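Local coordinates for protein glutathione transferase (Leptospira interrogans serovar Lai, PDB 3UBK) that probably conjugates glutathione to electrophilic substrates, as glutathione transferases do, at residues 67-72 / 80-85; 143-148 / 153-158; 22-27 / 193-198; 15-20 / 98-103. All blocks are in the same frame, centred on the assembly; numbering follows the deposited sequence.

Contact 1: 67-72 / 80-85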
loop_
_atom_site.group_PDB
_atom_site.type_symbol
_atom_site.label_atom_id
_atom_site.label_comp_id
_atom_site.label_asym_id
_atom_site.label_seq_id
_atom_site.Cartn_x
_atom_site.Cartn_y
_atom_site.Cartn_z
ATOM N N ILE A 67 -7.638 -7.508 0.316
ATOM C CA ILE A 67 -8.724 -8.198 1.042
ATOM C C ILE A 67 -9.887 -7.254 1.396
ATOM O O ILE A 67 -11.048 -7.543 1.097
ATOM C CB ILE A 67 -8.207 -8.881 2.336
ATOM C CG1 ILE A 67 -7.275 -10.057 2.006
ATOM C CG2 ILE A 67 -9.374 -9.353 3.222
ATOM C CD1 ILE A 67 -6.454 -10.523 3.211
ATOM N N LEU A 68 -9.590 -6.132 2.044
ATOM C CA LEU A 68 -10.658 -5.225 2.455
ATOM C C LEU A 68 -11.350 -4.523 1.274
ATOM O O LEU A 68 -12.542 -4.266 1.329
ATOM C CB LEU A 68 -10.163 -4.208 3.501
ATOM C CG LEU A 68 -10.047 -4.846 4.896
ATOM C CD1 LEU A 68 -9.438 -3.856 5.867
ATOM C CD2 LEU A 68 -11.396 -5.346 5.430
ATOM N N GLU A 69 -10.609 -4.227 0.205
ATOM C CA GLU A 69 -11.227 -3.648 -0.995
ATOM C C GLU A 69 -12.160 -4.679 -1.627
ATOM O O GLU A 69 -13.241 -4.355 -2.120
ATOM C CB GLU A 69 -10.146 -3.223 -2.002
ATOM C CG GLU A 69 -9.255 -2.087 -1.489
ATOM C CD GLU A 69 -9.747 -0.701 -1.884
ATOM O OE1 GLU A 69 -10.832 -0.571 -2.495
ATOM O OE2 GLU A 69 -9.023 0.274 -1.597
ATOM N N PHE A 70 -11.736 -5.934 -1.585
ATOM C CA PHE A 70 -12.542 -7.030 -2.131
ATOM C C PHE A 70 -13.839 -7.235 -1.327
ATOM O O PHE A 70 -14.944 -7.272 -1.893
ATOM C CB PHE A 70 -11.694 -8.308 -2.151
ATOM C CG PHE A 70 -12.477 -9.560 -2.440
ATOM C CD1 PHE A 70 -12.709 -9.963 -3.753
ATOM C CD2 PHE A 70 -12.980 -10.332 -1.397
ATOM C CE1 PHE A 70 -13.439 -11.137 -4.030
ATOM C CE2 PHE A 70 -13.704 -11.515 -1.659
ATOM C CZ PHE A 70 -13.928 -11.912 -2.988
ATOM N N LEU A 71 -13.701 -7.363 -0.010
ATOM C CA LEU A 71 -14.857 -7.565 0.854
ATOM C C LEU A 71 -15.846 -6.412 0.724
ATOM O O LEU A 71 -17.052 -6.633 0.717
ATOM C CB LEU A 71 -14.440 -7.727 2.325
ATOM C CG LEU A 71 -13.755 -9.050 2.643
ATOM C CD1 LEU A 71 -13.261 -9.046 4.085
ATOM C CD2 LEU A 71 -14.719 -10.216 2.381
ATOM N N ASP A 72 -15.342 -5.188 0.604
ATOM C CA ASP A 72 -16.219 -4.035 0.460
ATOM C C ASP A 72 -16.951 -4.037 -0.885
ATOM O O ASP A 72 -18.054 -3.525 -0.975
ATOM C CB ASP A 72 -15.456 -2.713 0.618
ATOM C CG ASP A 72 -16.366 -1.560 0.995
ATOM O OD1 ASP A 72 -17.139 -1.706 1.970
ATOM O OD2 ASP A 72 -16.304 -0.492 0.334
ATOM N N LYS A 80 -19.772 1.179 4.419
ATOM C CA LYS A 80 -18.987 1.215 3.204
ATOM C C LYS A 80 -17.567 1.610 3.571
ATOM O O LYS A 80 -17.315 2.754 3.974
ATOM C CB LYS A 80 -19.611 2.235 2.258
ATOM C CG LYS A 80 -20.970 1.753 1.744
ATOM C CD LYS A 80 -21.715 2.808 0.956
ATOM C CE LYS A 80 -23.133 2.330 0.613
ATOM N NZ LYS A 80 -23.155 1.013 -0.117
ATOM N N LEU A 81 -16.637 0.667 3.463
ATOM C CA LEU A 81 -15.261 0.941 3.852
ATOM C C LEU A 81 -14.650 1.978 2.926
ATOM O O LEU A 81 -13.805 2.760 3.336
ATOM C CB LEU A 81 -14.433 -0.343 3.860
ATOM C CG LEU A 81 -15.015 -1.438 4.763
ATOM C CD1 LEU A 81 -14.125 -2.653 4.707
ATOM C CD2 LEU A 81 -15.153 -0.932 6.211
ATOM N N ILE A 82 -15.108 1.986 1.679
ATOM C CA ILE A 82 -14.705 2.984 0.702
ATOM C C ILE A 82 -15.936 3.825 0.454
ATOM O O ILE A 82 -16.917 3.322 -0.102
ATOM C CB ILE A 82 -14.309 2.340 -0.668
ATOM C CG1 ILE A 82 -13.163 1.332 -0.517
ATOM C CG2 ILE A 82 -13.954 3.411 -1.673
ATOM C CD1 ILE A 82 -11.903 1.928 0.106
ATOM N N PRO A 83 -15.908 5.101 0.863
ATOM C CA PRO A 83 -17.076 5.953 0.663
ATOM C C PRO A 83 -17.474 6.077 -0.800
ATOM O O PRO A 83 -16.627 6.002 -1.697
ATOM C CB PRO A 83 -16.606 7.316 1.173
ATOM C CG PRO A 83 -15.561 6.991 2.187
ATOM C CD PRO A 83 -14.849 5.779 1.637
ATOM N N GLU A 84 -18.766 6.298 -1.029
ATOM C CA GLU A 84 -19.297 6.462 -2.376
ATOM C C GLU A 84 -18.778 7.738 -3.028
ATOM O O GLU A 84 -18.495 7.763 -4.215
ATOM C CB GLU A 84 -20.827 6.466 -2.341
ATOM C CG GLU A 84 -21.423 5.103 -1.964
ATOM C CD GLU A 84 -22.950 5.083 -1.985
ATOM O OE1 GLU A 84 -23.547 5.792 -2.824
ATOM O OE2 GLU A 84 -23.551 4.350 -1.165
ATOM N N ASP A 85 -18.638 8.800 -2.250
ATOM C CA ASP A 85 -18.058 10.014 -2.799
ATOM C C ASP A 85 -16.569 9.816 -3.109
ATOM O O ASP A 85 -15.785 9.479 -2.223
ATOM C CB ASP A 85 -18.253 11.193 -1.855
ATOM C CG ASP A 85 -17.747 12.497 -2.457
ATOM O OD1 ASP A 85 -16.519 12.688 -2.510
ATOM O OD2 ASP A 85 -18.585 13.306 -2.902
#
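Asp-72 and Leu-81 bring the two backbones closest, with 6.1 Å between their CA atoms, where helix 64-74, the last helix of the thioredoxin-like N-terminal domain, meets the irregular linker that leads to the helical C-terminal domain. The link is one carboxylate spanning two successive backbone amides. Leu-81 N donates to Asp-72 OD1 at 2.8 Å, and Ile-82 N donates to Asp-72 OD2 at 3.1 Å. Both amides arrive well above the carboxylate plane, by 47° and 55°, so the linker lies over the flat of the group rather than along its rim. The torsion that swings CG away from the helix backbone N (chi1 -158°) carries the carboxylate out to the linker. OD1 has a second partner in a salt bridge with Lys-25, which probably favours the ionised form of the carboxylate.

Van der Waals contacts flank the carboxylate. Leu-81 reaches up the helix, and its CD1 meets Leu-68 CD2 at 3.9 Å, the two apolar side chains crossing at about a right angle. Leu-153 and Cys-156 of helix 153-169 also pack on Leu-68. Ile-82 lies across the end of Glu-69, whose carboxylate is tied to Arg-93 by a salt bridge through OE2. The CG1-CD1 branch of Ile-82 lies against that carboxylate, with Ile-82 CG1 3.6 Å from Glu-69 OE1 and Ile-82 CD1 3.7 Å from Glu-69 OE2.

Contact 2: 143-148 / 153-158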
loop_
_atom_site.group_PDB
_atom_site.type_symbol
_atom_site.label_atom_id
_atom_site.label_comp_id
_atom_site.label_asym_id
_atom_site.label_seq_id
_atom_site.Cartn_x
_atom_site.Cartn_y
_atom_site.Cartn_z
ATOM N N SER A 143 -14.415 12.503 13.930
ATOM C CA SER A 143 -15.690 13.163 14.174
ATOM C C SER A 143 -16.921 12.265 14.033
ATOM O O SER A 143 -17.862 12.610 13.329
ATOM C CB SER A 143 -15.834 14.390 13.255
ATOM O OG SER A 143 -15.706 14.028 11.884
ATOM N N PRO A 144 -16.951 11.138 14.749
ATOM C CA PRO A 144 -15.969 10.660 15.700
ATOM C C PRO A 144 -14.967 9.686 15.101
ATOM O O PRO A 144 -13.947 9.397 15.729
ATOM C CB PRO A 144 -16.834 9.920 16.715
ATOM C CG PRO A 144 -17.924 9.339 15.874
ATOM C CD PRO A 144 -18.178 10.312 14.765
ATOM N N TYR A 145 -15.254 9.164 13.911
ATOM C CA TYR A 145 -14.331 8.238 13.269
ATOM C C TYR A 145 -13.139 8.960 12.648
ATOM O O TYR A 145 -13.124 10.190 12.518
ATOM C CB TYR A 145 -15.066 7.373 12.228
ATOM C CG TYR A 145 -16.089 6.493 12.891
ATOM C CD1 TYR A 145 -15.708 5.315 13.534
ATOM C CD2 TYR A 145 -17.426 6.854 12.915
ATOM C CE1 TYR A 145 -16.633 4.525 14.170
ATOM C CE2 TYR A 145 -18.372 6.064 13.554
ATOM C CZ TYR A 145 -17.971 4.902 14.171
ATOM O OH TYR A 145 -18.913 4.126 14.795
ATOM N N ILE A 146 -12.128 8.202 12.257
ATOM C CA ILE A 146 -10.892 8.862 11.863
ATOM C C ILE A 146 -11.043 9.804 10.659
ATOM O O ILE A 146 -10.396 10.861 10.622
ATOM C CB ILE A 146 -9.736 7.870 11.679
ATOM C CG1 ILE A 146 -8.405 8.635 11.542
ATOM C CG2 ILE A 146 -10.020 6.937 10.512
ATOM C CD1 ILE A 146 -7.187 7.800 11.957
ATOM N N ALA A 147 -11.920 9.457 9.711
ATOM C CA ALA A 147 -12.066 10.243 8.480
ATOM C C ALA A 147 -13.347 11.077 8.422
ATOM O O ALA A 147 -13.600 11.750 7.431
ATOM C CB ALA A 147 -11.968 9.317 7.224
ATOM N N GLY A 148 -14.159 11.041 9.476
ATOM C CA GLY A 148 -15.458 11.703 9.432
ATOM C C GLY A 148 -16.472 11.043 10.356
ATOM O O GLY A 148 -16.110 10.446 11.365
ATOM N N LEU A 153 -12.623 2.287 5.871
ATOM C CA LEU A 153 -11.359 1.551 5.793
ATOM C C LEU A 153 -10.291 2.190 6.691
ATOM O O LEU A 153 -9.442 1.505 7.272
ATOM C CB LEU A 153 -10.841 1.582 4.338
ATOM C CG LEU A 153 -9.397 1.072 4.194
ATOM C CD1 LEU A 153 -9.367 -0.442 4.430
ATOM C CD2 LEU A 153 -8.788 1.415 2.823
ATOM N N ALA A 154 -10.288 3.510 6.758
ATOM C CA ALA A 154 -9.250 4.177 7.536
ATOM C C ALA A 154 -9.341 3.838 9.040
ATOM O O ALA A 154 -8.343 3.911 9.755
ATOM C CB ALA A 154 -9.294 5.684 7.308
ATOM N N ASP A 155 -10.528 3.452 9.514
ATOM C CA ASP A 155 -10.665 3.036 10.921
ATOM C C ASP A 155 -10.109 1.641 11.139
ATOM O O ASP A 155 -9.621 1.328 12.214
ATOM C CB ASP A 155 -12.123 3.122 11.394
ATOM C CG ASP A 155 -12.630 4.543 11.415
ATOM O OD1 ASP A 155 -12.223 5.295 12.324
ATOM O OD2 ASP A 155 -13.428 4.917 10.529
ATOM N N CYS A 156 -10.194 0.790 10.122
ATOM C CA CYS A 156 -9.588 -0.535 10.223
ATOM C C CYS A 156 -8.076 -0.385 10.362
ATOM O O CYS A 156 -7.448 -0.981 11.240
ATOM C CB CYS A 156 -9.914 -1.363 8.987
ATOM S SG CYS A 156 -11.703 -1.572 8.689
ATOM N N SER A 157 -7.478 0.401 9.482
ATOM C CA SER A 157 -6.046 0.655 9.548
ATOM C C SER A 157 -5.692 1.448 10.807
ATOM O O SER A 157 -4.755 1.119 11.525
ATOM C CB SER A 157 -5.584 1.401 8.296
ATOM O OG SER A 157 -5.652 0.552 7.168
ATOM N N GLY A 158 -6.466 2.493 11.080
ATOM C CA GLY A 158 -6.196 3.330 12.245
ATOM C C GLY A 158 -6.216 2.568 13.566
ATOM O O GLY A 158 -5.239 2.591 14.329
HETATM O O HOH W 1 -13.531 7.207 8.971
#
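Asp-155 grips the loop before its helix through both carboxylate oxygens. Its OD1 accepts the amide of Ile-146, N to OD1 being 2.9 Å, in an almost straight bond (174° at the hydrogen) that comes in on the syn side, only slightly out of the carboxylate plane. The same oxygen also takes the hydroxyl of Tyr-188. OD2 works through water 1, which donates to it at 2.8 Å and accepts from Ala-147 N at 2.9 Å. Two consecutive amides of the type I turn from Tyr-145 to Gly-148 are thus held, one directly and one by water.

Among the van der Waals contacts, Ile-146 CG2 touches Ala-154 CB at 3.5 Å and lies 3.3 Å from Asp-155 OD1. With CG1 anti to the backbone N (chi1 -169°), this methyl is left facing the helix. Tyr-145 sets its CB against Asp-155 OD2 at 3.4 Å and turns its ring nearly perpendicular to the carboxylate, OD1 lying at the ring edge.

OD2 also accepts the amide of Thr-152, whose OG1 in turn takes Ala-154 N. This Thr-x-x-Asp pattern is consistent with the N-capping box familiar from the core C-terminal-domain helix of glutathione transferases.

Contact 3: 22-27 / 193-198. With SO4 (sulfate ion), chain C.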
loop_
_atom_site.group_PDB
_atom_site.type_symbol
_atom_site.label_atom_id
_atom_site.label_comp_id
_atom_site.label_asym_id
_atom_site.label_seq_id
_atom_site.Cartn_x
_atom_site.Cartn_y
_atom_site.Cartn_z
ATOM N N ILE A 22 -14.500 -6.921 8.757
ATOM C CA ILE A 22 -15.434 -8.057 8.757
ATOM C C ILE A 22 -16.466 -7.923 9.885
ATOM O O ILE A 22 -17.672 -8.087 9.665
ATOM C CB ILE A 22 -14.675 -9.399 8.893
ATOM C CG1 ILE A 22 -13.924 -9.737 7.594
ATOM C CG2 ILE A 22 -15.632 -10.560 9.252
ATOM C CD1 ILE A 22 -12.875 -10.894 7.735
ATOM N N LEU A 23 -15.990 -7.629 11.091
ATOM C CA LEU A 23 -16.865 -7.514 12.259
ATOM C C LEU A 23 -17.837 -6.364 12.115
ATOM O O LEU A 23 -19.009 -6.486 12.468
ATOM C CB LEU A 23 -16.039 -7.314 13.535
ATOM C CG LEU A 23 -15.305 -8.582 13.970
ATOM C CD1 LEU A 23 -14.321 -8.263 15.109
ATOM C CD2 LEU A 23 -16.340 -9.658 14.374
ATOM N N GLU A 24 -17.352 -5.239 11.598
ATOM C CA GLU A 24 -18.190 -4.055 11.517
ATOM C C GLU A 24 -19.358 -4.216 10.537
ATOM O O GLU A 24 -20.450 -3.681 10.784
ATOM C CB GLU A 24 -17.347 -2.824 11.176
ATOM C CG GLU A 24 -18.070 -1.520 11.442
ATOM C CD GLU A 24 -18.247 -1.226 12.938
ATOM O OE1 GLU A 24 -17.593 -1.872 13.789
ATOM O OE2 GLU A 24 -19.030 -0.320 13.254
ATOM N N LYS A 25 -19.121 -4.947 9.442
ATOM C CA LYS A 25 -20.158 -5.299 8.479
ATOM C C LYS A 25 -21.081 -6.404 9.003
ATOM O O LYS A 25 -22.160 -6.633 8.455
ATOM C CB LYS A 25 -19.532 -5.764 7.152
ATOM C CG LYS A 25 -18.986 -4.633 6.278
ATOM C CD LYS A 25 -18.489 -5.151 4.943
ATOM C CE LYS A 25 -17.898 -4.021 4.100
ATOM N NZ LYS A 25 -18.960 -3.097 3.509
ATOM N N GLY A 26 -20.634 -7.105 10.036
ATOM C CA GLY A 26 -21.415 -8.186 10.613
ATOM C C GLY A 26 -21.304 -9.476 9.828
ATOM O O GLY A 26 -22.211 -10.300 9.858
ATOM N N LEU A 27 -20.209 -9.656 9.103
ATOM C CA LEU A 27 -20.040 -10.864 8.307
ATOM C C LEU A 27 -19.657 -12.031 9.214
ATOM O O LEU A 27 -18.961 -11.840 10.206
ATOM C CB LEU A 27 -18.942 -10.674 7.257
ATOM C CG LEU A 27 -19.183 -9.589 6.201
ATOM C CD1 LEU A 27 -17.929 -9.314 5.373
ATOM C CD2 LEU A 27 -20.328 -9.996 5.304
ATOM N N LYS A 193 -13.291 1.626 21.542
ATOM C CA LYS A 193 -13.449 0.505 22.473
ATOM C C LYS A 193 -14.857 0.409 23.064
ATOM O O LYS A 193 -15.199 -0.601 23.665
ATOM C CB LYS A 193 -12.387 0.532 23.584
ATOM C CG LYS A 193 -10.984 0.189 23.083
ATOM C CD LYS A 193 -9.946 0.248 24.205
ATOM C CE LYS A 193 -10.235 -0.807 25.262
ATOM N NZ LYS A 193 -10.600 -2.120 24.639
ATOM N N THR A 194 -15.681 1.437 22.888
ATOM C CA THR A 194 -17.093 1.308 23.299
ATOM C C THR A 194 -17.887 0.454 22.307
ATOM O O THR A 194 -19.043 0.102 22.558
ATOM C CB THR A 194 -17.799 2.669 23.520
ATOM O OG1 THR A 194 -18.053 3.310 22.259
ATOM C CG2 THR A 194 -16.968 3.575 24.419
ATOM N N LYS A 195 -17.249 0.114 21.186
ATOM C CA LYS A 195 -17.897 -0.634 20.122
ATOM C C LYS A 195 -17.580 -2.111 20.212
ATOM O O LYS A 195 -16.448 -2.495 20.524
ATOM C CB LYS A 195 -17.456 -0.098 18.752
ATOM C CG LYS A 195 -17.939 1.337 18.463
ATOM C CD LYS A 195 -17.180 1.949 17.269
ATOM C CE LYS A 195 -17.366 1.100 16.010
ATOM N NZ LYS A 195 -18.785 1.193 15.552
ATOM N N ALA A 196 -18.573 -2.937 19.894
ATOM C CA ALA A 196 -18.444 -4.397 20.011
ATOM C C ALA A 196 -17.324 -5.001 19.169
ATOM O O ALA A 196 -16.605 -5.883 19.635
ATOM C CB ALA A 196 -19.769 -5.077 19.680
ATOM N N GLY A 197 -17.205 -4.553 17.921
ATOM C CA GLY A 197 -16.184 -5.075 17.005
ATOM C C GLY A 197 -14.763 -4.737 17.456
ATOM O O GLY A 197 -13.942 -5.632 17.661
ATOM N N PRO A 198 -14.453 -3.440 17.605
ATOM C CA PRO A 198 -13.100 -3.103 18.070
ATOM C C PRO A 198 -12.783 -3.707 19.438
ATOM O O PRO A 198 -11.641 -4.139 19.668
ATOM C CB PRO A 198 -13.127 -1.566 18.132
ATOM C CG PRO A 198 -14.103 -1.190 17.033
ATOM C CD PRO A 198 -15.198 -2.246 17.178
HETATM S S SO4 C . -21.569 -0.849 18.117
HETATM O O1 SO4 C . -21.251 -1.896 19.079
HETATM O O2 SO4 C . -22.882 -1.135 17.543
HETATM O O3 SO4 C . -20.598 -0.782 17.022
HETATM O O4 SO4 C . -21.595 0.442 18.803
HETATM O O HOH W 2 -18.718 -2.667 16.225
#
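Two bent chains bring Glu-24 and Lys-195 together. Glu-24 leaves its helix with CG trans to N (chi1 -164°) and then folds at chi2 (71°), which carries the carboxylate across to the start of helix 196-213. Lys-195 runs straight as far as CD and then turns at chi3 and chi4, which steers its ammonium onto the carboxylate of Glu-24. The two side chains cross at about a right angle. Their salt bridge joins Lys-195 NZ to Glu-24 OE2 at 2.8 Å, the nitrogen coming from the syn side and 22° out of the carboxylate plane.

The other oxygen is used too. Water 2 donates to Glu-24 OE1 at 2.8 Å and to O3 of a sulfate ion, and it accepts from Gly-197 N at 3.0 Å. The sulfate, probably from the crystallisation liquor, sits at the N-terminal end of this helix, where Ala-196 N donates to its O1 at 3.0 Å and Lys-195 NZ to its O3 at 3.1 Å. The ammonium, also hydrogen-bonded to Tyr-145 OH, therefore serves several oxygens. The positive end of the helix probably adds to the pull on the anion.

Beside this polar cluster the backbones come close: the CA atoms of Leu-23 and Gly-197 are 5.4 Å apart, and Leu-23 CD1 rests on Gly-197 O at 3.7 Å. Helix 13-25 ends just beyond in a Schellman motif at Gly-26. Leu-23 continues onto Leu-200 and Val-201 of helix 196-213 and onto Tyr-29 of strand 29-32, while Pro-198 packs on Phe-159 of helix 153-169, so the contact spans the interface between the two domains.

Contact 4: 15-20 / 98-103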
loop_
_atom_site.group_PDB
_atom_site.type_symbol
_atom_site.label_atom_id
_atom_site.label_comp_id
_atom_site.label_asym_id
_atom_site.label_seq_id
_atom_site.Cartn_x
_atom_site.Cartn_y
_atom_site.Cartn_z
ATOM N N VAL A 15 -3.824 -8.627 10.331
ATOM C CA VAL A 15 -4.975 -9.512 10.525
ATOM C C VAL A 15 -6.088 -8.702 11.177
ATOM O O VAL A 15 -7.251 -8.723 10.744
ATOM C CB VAL A 15 -4.594 -10.746 11.410
ATOM C CG1 VAL A 15 -5.832 -11.535 11.824
ATOM C CG2 VAL A 15 -3.609 -11.636 10.671
ATOM N N ASN A 16 -5.729 -7.945 12.203
ATOM C CA ASN A 16 -6.719 -7.192 12.944
ATOM C C ASN A 16 -7.371 -6.104 12.112
ATOM O O ASN A 16 -8.564 -5.853 12.254
ATOM C CB ASN A 16 -6.126 -6.631 14.240
ATOM C CG ASN A 16 -5.873 -7.720 15.248
ATOM O OD1 ASN A 16 -6.448 -8.801 15.140
ATOM N ND2 ASN A 16 -5.006 -7.463 16.209
ATOM N N LYS A 17 -6.587 -5.449 11.257
ATOM C CA LYS A 17 -7.142 -4.508 10.290
ATOM C C LYS A 17 -8.309 -5.144 9.501
ATOM O O LYS A 17 -9.384 -4.557 9.365
ATOM C CB LYS A 17 -6.029 -4.043 9.338
ATOM C CG LYS A 17 -6.481 -3.264 8.098
ATOM C CD LYS A 17 -5.261 -3.130 7.165
ATOM C CE LYS A 17 -5.552 -2.451 5.853
ATOM N NZ LYS A 17 -4.362 -2.661 4.941
ATOM N N VAL A 18 -8.091 -6.341 8.974
ATOM C CA VAL A 18 -9.124 -7.041 8.196
ATOM C C VAL A 18 -10.312 -7.452 9.085
ATOM O O VAL A 18 -11.491 -7.297 8.723
ATOM C CB VAL A 18 -8.547 -8.286 7.476
ATOM C CG1 VAL A 18 -9.672 -9.147 6.893
ATOM C CG2 VAL A 18 -7.545 -7.872 6.365
ATOM N N LYS A 19 -9.992 -7.954 10.267
ATOM C CA LYS A 19 -10.998 -8.414 11.221
ATOM C C LYS A 19 -11.964 -7.292 11.625
ATOM O O LYS A 19 -13.177 -7.511 11.761
ATOM C CB LYS A 19 -10.253 -8.968 12.444
ATOM C CG LYS A 19 -10.970 -9.991 13.254
ATOM C CD LYS A 19 -9.972 -10.717 14.162
ATOM C CE LYS A 19 -10.671 -11.225 15.401
ATOM N NZ LYS A 19 -9.752 -11.985 16.302
ATOM N N LEU A 20 -11.434 -6.085 11.833
ATOM C CA LEU A 20 -12.270 -4.938 12.145
ATOM C C LEU A 20 -13.341 -4.680 11.071
ATOM O O LEU A 20 -14.510 -4.361 11.383
ATOM C CB LEU A 20 -11.403 -3.678 12.322
ATOM C CG LEU A 20 -10.571 -3.575 13.600
ATOM C CD1 LEU A 20 -9.409 -2.547 13.458
ATOM C CD2 LEU A 20 -11.474 -3.234 14.789
ATOM N N ILE A 98 -0.914 6.523 4.905
ATOM C CA ILE A 98 -0.018 7.212 5.827
ATOM C C ILE A 98 0.200 6.380 7.084
ATOM O O ILE A 98 1.338 6.187 7.525
ATOM C CB ILE A 98 -0.557 8.596 6.225
ATOM C CG1 ILE A 98 -0.503 9.551 5.034
ATOM C CG2 ILE A 98 0.241 9.156 7.413
ATOM C CD1 ILE A 98 -1.434 10.757 5.188
ATOM N N ILE A 99 -0.888 5.879 7.665
ATOM C CA ILE A 99 -0.767 5.064 8.870
ATOM C C ILE A 99 0.081 3.822 8.656
ATOM O O ILE A 99 0.941 3.499 9.479
ATOM C CB ILE A 99 -2.137 4.653 9.450
ATOM C CG1 ILE A 99 -2.847 5.882 10.006
ATOM C CG2 ILE A 99 -1.937 3.574 10.521
ATOM C CD1 ILE A 99 -4.335 5.692 10.262
ATOM N N GLU A 100 -0.131 3.121 7.550
ATOM C CA GLU A 100 0.597 1.876 7.326
ATOM C C GLU A 100 2.029 2.066 6.846
ATOM O O GLU A 100 2.953 1.410 7.339
ATOM C CB GLU A 100 -0.139 0.985 6.318
ATOM C CG GLU A 100 -1.295 0.249 6.904
ATOM C CD GLU A 100 -1.850 -0.778 5.960
ATOM O OE1 GLU A 100 -1.425 -0.829 4.788
ATOM O OE2 GLU A 100 -2.723 -1.539 6.390
ATOM N N THR A 101 2.207 2.943 5.864
ATOM C CA THR A 101 3.497 3.058 5.180
ATOM C C THR A 101 4.473 3.985 5.883
ATOM O O THR A 101 5.668 3.713 5.926
ATOM C CB THR A 101 3.322 3.491 3.706
ATOM O OG1 THR A 101 2.425 2.580 3.061
ATOM C CG2 THR A 101 4.659 3.457 2.968
ATOM N N TYR A 102 3.980 5.068 6.443
ATOM C CA TYR A 102 4.833 6.056 7.040
ATOM C C TYR A 102 4.847 6.023 8.559
ATOM O O TYR A 102 5.623 6.702 9.170
ATOM C CB TYR A 102 4.440 7.437 6.551
ATOM C CG TYR A 102 4.276 7.524 5.069
ATOM C CD1 TYR A 102 5.230 7.052 4.226
ATOM C CD2 TYR A 102 3.168 8.088 4.522
ATOM C CE1 TYR A 102 5.078 7.136 2.892
ATOM C CE2 TYR A 102 3.011 8.177 3.206
ATOM C CZ TYR A 102 3.954 7.690 2.389
ATOM O OH TYR A 102 3.773 7.781 1.054
ATOM N N LEU A 103 3.975 5.243 9.164
ATOM C CA LEU A 103 3.985 5.095 10.618
ATOM C C LEU A 103 4.368 3.695 11.067
ATOM O O LEU A 103 5.261 3.534 11.900
ATOM C CB LEU A 103 2.654 5.511 11.237
ATOM C CG LEU A 103 2.309 6.997 11.173
ATOM C CD1 LEU A 103 0.994 7.243 11.872
ATOM C CD2 LEU A 103 3.420 7.855 11.794
#
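Glu-100 OE2 is held by two groups, the ammonium of Lys-17 and NE2 of His-161 from helix 153-169. The bond from Lys-17 NZ to Glu-100 OE2 is a salt bridge modelled at 2.5 Å, so short that its exact length is doubtful, although the pairing itself is plain. The second oxygen stands farther back, Glu-100 OE1 being 3.5 Å from Lys-17 NZ, which makes the carboxylate's grip one-sided.

Length is what lets the pair meet at all. The CA atoms of Lys-17 and Glu-100 are 10.5 Å apart, and both chains are stretched out to cover the gap. In Lys-17 every torsion is close to trans, beginning with CG opposite the backbone N (chi1 169°), and the chain runs straight out from helix 13-25. Glu-100 is likewise extended beyond CG, and its end meets the lysine at about a right angle.

Other helices surround the bridge. Ser-157 of helix 153-169 touches both side chains, and Leu-68 and Ala-160 pack on Lys-17. On the far side of helix 86-111, Tyr-102 OH bonds to Glu-63 OE1 of the second subunit.

Lys-17 NZ is also hydrogen-bonded to Ser-64 OG, the hydroxyl of a residue seen to bind glutathione. A single ammonium thus couples the N-terminal domain, the C-terminal domain and the glutathione site, which implies that the charge pair is a second-shell element that probably helps to position Ser-64.

How the contacts relate
Helix 13-25 comes first and opens two contacts: 15-20 opens contact 4, and 22-27 opens contact 3 two turns later. Contact 1 then opens and closes, a short loop lying within the spans of both. Helix 86-111 closes contact 4, and contact 2 makes another short loop afterwards, inside the span of contact 3 alone. The segment 193-198 finally closes contact 3, so contacts 3 and 4 cross. Contacts 1 and 2 meet where Leu-81 O probably bonds to Leu-153 N, at 2.8 Å. Together, contacts 3 and 4 join the thioredoxin-like domain to the helical one, contact 1 secures the linker, and contact 2 ties the start of helix 153-169 to the loop that precedes it.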